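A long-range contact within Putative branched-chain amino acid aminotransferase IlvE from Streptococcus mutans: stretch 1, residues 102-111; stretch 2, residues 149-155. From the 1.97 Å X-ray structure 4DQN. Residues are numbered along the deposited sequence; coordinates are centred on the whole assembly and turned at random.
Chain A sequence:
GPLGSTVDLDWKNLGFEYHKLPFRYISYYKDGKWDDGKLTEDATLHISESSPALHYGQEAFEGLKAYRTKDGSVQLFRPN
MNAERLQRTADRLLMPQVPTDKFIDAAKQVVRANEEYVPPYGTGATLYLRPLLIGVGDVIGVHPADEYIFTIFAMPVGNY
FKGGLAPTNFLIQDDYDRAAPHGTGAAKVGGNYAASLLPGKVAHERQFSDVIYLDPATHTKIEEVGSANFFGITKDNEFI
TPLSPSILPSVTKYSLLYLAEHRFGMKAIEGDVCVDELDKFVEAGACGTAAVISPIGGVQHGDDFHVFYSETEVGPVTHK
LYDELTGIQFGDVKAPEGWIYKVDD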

ATOM      1  N   LYS A 102      20.862  15.339  -4.050  1.00 24.94           N
ATOM      2  CA  LYS A 102      20.736  14.906  -2.652  1.00 26.06           C
ATOM      3  C   LYS A 102      20.770  13.379  -2.568  1.00 27.64           C
ATOM      4  O   LYS A 102      21.491  12.808  -1.743  1.00 27.35           O
ATOM      5  N   PHE A 103      19.988  12.731  -3.436  1.00 26.41           N
ATOM      6  CA  PHE A 103      19.879  11.274  -3.482  1.00 24.92           C
ATOM      7  C   PHE A 103      21.238  10.603  -3.730  1.00 28.91           C
ATOM      8  O   PHE A 103      21.635   9.670  -3.008  1.00 27.87           O
ATOM      9  N   ILE A 104      21.946  11.069  -4.754  1.00 26.48           N
ATOM     10  CA  ILE A 104      23.195  10.426  -5.148  1.00 27.18           C
ATOM     11  C   ILE A 104      24.255  10.674  -4.086  1.00 27.84           C
ATOM     12  O   ILE A 104      24.999   9.764  -3.722  1.00 28.22           O
ATOM     13  N   ASP A 105      24.308  11.898  -3.567  1.00 27.46           N
ATOM     14  CA  ASP A 105      25.252  12.205  -2.503  1.00 29.43           C
ATOM     15  C   ASP A 105      24.996  11.343  -1.284  1.00 27.48           C
ATOM     16  O   ASP A 105      25.933  10.862  -0.637  1.00 26.45           O
ATOM     17  N   ALA A 106      23.725  11.153  -0.948  1.00 28.48           N
ATOM     18  CA  ALA A 106      23.388  10.342   0.217  1.00 22.26           C
ATOM     19  C   ALA A 106      23.832   8.904   0.018  1.00 23.85           C
ATOM     20  O   ALA A 106      24.374   8.279   0.932  1.00 26.34           O
ATOM     21  N   ALA A 107      23.558   8.361  -1.164  1.00 23.68           N
ATOM     22  CA  ALA A 107      23.983   7.004  -1.498  1.00 25.22           C
ATOM     23  C   ALA A 107      25.498   6.853  -1.341  1.00 26.78           C
ATOM     24  O   ALA A 107      25.970   5.895  -0.732  1.00 25.42           O
ATOM     25  N   LYS A 108      26.257   7.788  -1.905  1.00 26.42           N
ATOM     26  CA  LYS A 108      27.711   7.751  -1.757  1.00 27.09           C
ATOM     27  C   LYS A 108      28.174   7.804  -0.302  1.00 27.21           C
ATOM     28  O   LYS A 108      29.079   7.060   0.085  1.00 27.24           O
ATOM     29  N   GLN A 109      27.568   8.684   0.503  1.00 25.63           N
ATOM     30  CA  GLN A 109      27.905   8.758   1.926  1.00 27.07           C
ATOM     31  C   GLN A 109      27.732   7.416   2.625  1.00 27.73           C
ATOM     32  O   GLN A 109      28.548   7.049   3.478  1.00 29.39           O
ATOM     33  N   VAL A 110      26.658   6.695   2.293  1.00 27.42           N
ATOM     34  CA  VAL A 110      26.411   5.396   2.918  1.00 23.65           C
ATOM     35  C   VAL A 110      27.451   4.361   2.485  1.00 25.25           C
ATOM     36  O   VAL A 110      27.965   3.608   3.318  1.00 28.65           O
ATOM     37  N   VAL A 111      27.776   4.336   1.195  1.00 26.54           N
ATOM     38  CA  VAL A 111      28.792   3.414   0.689  1.00 25.71           C
ATOM     39  C   VAL A 111      30.137   3.684   1.348  1.00 30.40           C
ATOM     40  O   VAL A 111      30.771   2.765   1.887  1.00 29.45           O
ATOM     41  N   ILE A 149      10.508  11.318   6.266  1.00 24.82           N
ATOM     42  CA  ILE A 149      11.874  10.828   6.452  1.00 23.17           C
ATOM     43  C   ILE A 149      12.395  10.276   5.146  1.00 22.57           C
ATOM     44  O   ILE A 149      11.683   9.542   4.471  1.00 23.02           O
ATOM     45  N   PHE A 150      13.629  10.638   4.783  1.00 22.39           N
ATOM     46  CA  PHE A 150      14.352   9.951   3.720  1.00 22.65           C
ATOM     47  C   PHE A 150      15.577   9.298   4.342  1.00 22.50           C
ATOM     48  O   PHE A 150      16.416   9.972   4.949  1.00 24.87           O
ATOM     49  N   THR A 151      15.667   7.977   4.221  1.00 23.23           N
ATOM     50  CA  THR A 151      16.802   7.257   4.774  1.00 24.44           C
ATOM     51  C   THR A 151      17.379   6.276   3.757  1.00 25.60           C
ATOM     52  O   THR A 151      16.648   5.720   2.939  1.00 23.35           O
ATOM     53  N   ILE A 152      18.699   6.103   3.770  1.00 25.91           N
ATOM     54  CA  ILE A 152      19.308   5.022   2.998  1.00 24.19           C
ATOM     55  C   ILE A 152      20.136   4.150   3.919  1.00 24.78           C
ATOM     56  O   ILE A 152      21.105   4.622   4.532  1.00 24.18           O
ATOM     57  N   PHE A 153      19.755   2.876   4.017  1.00 22.02           N
ATOM     58  CA  PHE A 153      20.566   1.893   4.721  1.00 23.54           C
ATOM     59  C   PHE A 153      21.083   0.835   3.748  1.00 25.24           C
ATOM     60  O   PHE A 153      20.618   0.756   2.604  1.00 23.17           O
ATOM     61  N   ALA A 154      22.071   0.059   4.186  1.00 23.46           N
ATOM     62  CA  ALA A 154      22.801  -0.827   3.278  1.00 24.88           C
ATOM     63  C   ALA A 154      23.060  -2.209   3.860  1.00 25.80           C
ATOM     64  O   ALA A 154      23.060  -2.401   5.076  1.00 26.49           O
ATOM     65  N   MET A 155      23.299  -3.174   2.977  1.00 25.50           N
ATOM     66  CA  MET A 155      23.604  -4.532   3.402  1.00 28.73           C
ATOM     67  C   MET A 155      24.303  -5.252   2.262  1.00 27.34           C
ATOM     68  O   MET A 155      23.971  -5.057   1.088  1.00 28.28           O
TER

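The helix of residues 102-111 lies across the strand of residues 149-155 with their axes 8.6 Å apart at closest approach and their N-to-C directions 36° apart, so the two segments run roughly the same way and contacts advance along both in step. The strand alternates its side chains, and Phe-150, Ile-152 and Ala-154 direct their CA-to-CB bonds toward the helix. No hydrogen bond crosses between the two segments; the contact is apolar and buries 346 Å², both sides summed.

At the first residue of this stretch, Ile-149 is out of reach of the helix. Phe-150, with chi1 in the t well (176°) and chi2 at 62°, extends its ring to Phe-103 and Ala-106. CZ of Phe-150 lies 3.7 Å from CD2 of Phe-103, which is also t at chi1 and has its CA-to-CB bond sideways to the strand. The two rings meet obliquely, with centroids 6.0 Å apart and planes inclined at 31°. CE2 of Phe-150 also approaches CB of Ala-106 at 4.2 Å, so the ring touches Phe-103 and Ala-106, about one turn apart. The long Lys-102 side chain starts sideways and its end comes nearer the strand, but it makes no close contact; its NZ is hydrogen-bonded elsewhere in the structure.

Thr-151 points away, and its OG1 finds a hydrogen-bonding partner elsewhere in the structure. Ile-152 follows as the residue most covered by the helix. The m,t rotamer of Ile-152 carries its CD1 up to the helix backbone, 3.5 Å from N of Ala-107 and 4.0 Å from O of Phe-103. These two backbone atoms are themselves hydrogen-bonded, N of Ala-107 to O of Phe-103 at 3.0 Å, so the methyl rests against an already satisfied pair. CD1 of Ile-152 lies 3.7 Å from CB of Ala-106 and 4.2 Å from CB of Ala-107; the small alanine side chains are compatible with this close approach. Nearer the strand backbone, CG2 of Val-110 sits 4.0 Å from CB of Ile-152 and 3.4 Å from its carbonyl O.

Phe-153, p at chi1, turns away from the helix even though its CA is only 7.0 Å from CA of Val-110. Ala-154 points back in, and its CB meets CG1 of Val-110 at 3.7 Å. Val-110, in the t rotamer, thus bridges Ile-152 and Ala-154 with its two methyls. Met-155 is out of reach. Beyond the interface, Gln-109 NE2 donates a hydrogen bond to Asp-105 OD2 at 2.7 Å, a polar link between residues about one helical turn apart that takes no part in the packing.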

ATOM      1  CB  LYS A 102      19.425  15.437  -2.028  1.00 28.31           C
ATOM      2  CG  LYS A 102      19.187  15.018  -0.569  1.00 25.75           C
ATOM      3  CD  LYS A 102      17.837  15.558  -0.079  1.00 26.62           C
ATOM      4  CE  LYS A 102      17.596  15.251   1.386  1.00 26.39           C
ATOM      5  NZ  LYS A 102      18.633  15.831   2.295  1.00 26.62           N
ATOM      6  CB  PHE A 103      18.885  10.890  -4.595  1.00 23.90           C
ATOM      7  CG  PHE A 103      18.635   9.400  -4.727  1.00 25.64           C
ATOM      8  CD1 PHE A 103      19.531   8.589  -5.423  1.00 26.22           C
ATOM      9  CD2 PHE A 103      17.485   8.821  -4.186  1.00 25.43           C
ATOM     10  CE1 PHE A 103      19.303   7.209  -5.548  1.00 27.57           C
ATOM     11  CE2 PHE A 103      17.238   7.450  -4.316  1.00 26.20           C
ATOM     12  CZ  PHE A 103      18.151   6.641  -5.003  1.00 23.74           C
ATOM     13  CB  ILE A 104      23.668  10.913  -6.524  1.00 27.19           C
ATOM     14  CG1 ILE A 104      22.719  10.403  -7.609  1.00 28.30           C
ATOM     15  CG2 ILE A 104      25.073  10.411  -6.836  1.00 28.05           C
ATOM     16  CD1 ILE A 104      23.014  11.029  -8.976  1.00 27.75           C
ATOM     17  CB  ASP A 105      25.165  13.674  -2.094  1.00 29.26           C
ATOM     18  CG  ASP A 105      26.042  13.980  -0.905  1.00 33.57           C
ATOM     19  OD1 ASP A 105      27.274  14.011  -1.086  1.00 35.15           O
ATOM     20  OD2 ASP A 105      25.511  14.159   0.217  1.00 32.79           O
ATOM     21  CB  ALA A 106      21.900  10.399   0.482  1.00 24.56           C
ATOM     22  CB  ALA A 107      23.560   6.654  -2.915  1.00 26.84           C
ATOM     23  CB  LYS A 108      28.349   8.886  -2.549  1.00 27.81           C
ATOM     24  CG  LYS A 108      28.217   8.715  -4.050  1.00 29.74           C
ATOM     25  CD  LYS A 108      29.084   9.740  -4.776  1.00 36.95           C
ATOM     26  CE  LYS A 108      29.021   9.529  -6.280  1.00 38.79           C
ATOM     27  NZ  LYS A 108      29.847  10.529  -7.036  1.00 39.81           N
ATOM     28  CB  GLN A 109      27.029   9.785   2.654  1.00 28.52           C
ATOM     29  CG  GLN A 109      27.376  11.241   2.395  1.00 31.41           C
ATOM     30  CD  GLN A 109      26.578  12.164   3.297  1.00 29.99           C
ATOM     31  OE1 GLN A 109      26.618  12.036   4.517  1.00 32.60           O
ATOM     32  NE2 GLN A 109      25.827  13.083   2.696  1.00 27.83           N
ATOM     33  CB  VAL A 110      24.981   4.890   2.645  1.00 23.97           C
ATOM     34  CG1 VAL A 110      24.781   3.486   3.234  1.00 24.23           C
ATOM     35  CG2 VAL A 110      23.977   5.849   3.260  1.00 24.91           C
ATOM     36  CB  VAL A 111      28.954   3.544  -0.823  1.00 27.93           C
ATOM     37  CG1 VAL A 111      30.064   2.634  -1.306  1.00 29.42           C
ATOM     38  CG2 VAL A 111      27.633   3.198  -1.525  1.00 24.41           C
ATOM     39  CB  ILE A 149      11.932   9.727   7.535  1.00 24.68           C
ATOM     40  CG1 ILE A 149      11.663  10.343   8.911  1.00 23.92           C
ATOM     41  CG2 ILE A 149      13.309   9.051   7.561  1.00 22.94           C
ATOM     42  CD1 ILE A 149      11.622   9.327  10.047  1.00 25.66           C
ATOM     43  CB  PHE A 150      14.760  10.919   2.595  1.00 21.88           C
ATOM     44  CG  PHE A 150      15.607  10.274   1.507  1.00 23.87           C
ATOM     45  CD1 PHE A 150      15.104   9.226   0.732  1.00 22.93           C
ATOM     46  CD2 PHE A 150      16.898  10.724   1.257  1.00 23.93           C
ATOM     47  CE1 PHE A 150      15.897   8.629  -0.279  1.00 23.74           C
ATOM     48  CE2 PHE A 150      17.697  10.142   0.252  1.00 25.61           C
ATOM     49  CZ  PHE A 150      17.193   9.096  -0.518  1.00 24.86           C
ATOM     50  CB  THR A 151      16.418   6.539   6.102  1.00 25.60           C
ATOM     51  OG1 THR A 151      17.561   5.872   6.647  1.00 25.83           O
ATOM     52  CG2 THR A 151      15.272   5.526   5.896  1.00 21.78           C
ATOM     53  CB  ILE A 152      20.238   5.530   1.873  1.00 22.97           C
ATOM     54  CG1 ILE A 152      19.533   6.556   0.969  1.00 22.11           C
ATOM     55  CG2 ILE A 152      20.748   4.352   1.038  1.00 23.16           C
ATOM     56  CD1 ILE A 152      20.411   7.035  -0.227  1.00 22.54           C
ATOM     57  CB  PHE A 153      19.829   1.269   5.920  1.00 23.36           C
ATOM     58  CG  PHE A 153      18.535   0.571   5.584  1.00 23.92           C
ATOM     59  CD1 PHE A 153      17.337   1.281   5.553  1.00 24.59           C
ATOM     60  CD2 PHE A 153      18.504  -0.804   5.383  1.00 23.37           C
ATOM     61  CE1 PHE A 153      16.138   0.641   5.277  1.00 24.00           C
ATOM     62  CE2 PHE A 153      17.309  -1.461   5.097  1.00 24.62           C
ATOM     63  CZ  PHE A 153      16.114  -0.742   5.055  1.00 23.35           C
ATOM     64  CB  ALA A 154      24.123  -0.178   2.851  1.00 27.81           C
ATOM     65  CB  MET A 155      22.329  -5.289   3.799  1.00 27.40           C
ATOM     66  CG  MET A 155      21.354  -5.502   2.649  1.00 25.84           C
ATOM     67  SD  MET A 155      19.669  -5.002   3.064  1.00 30.27           S
ATOM     68  CE  MET A 155      19.860  -3.210   3.132  1.00 25.64           C
TER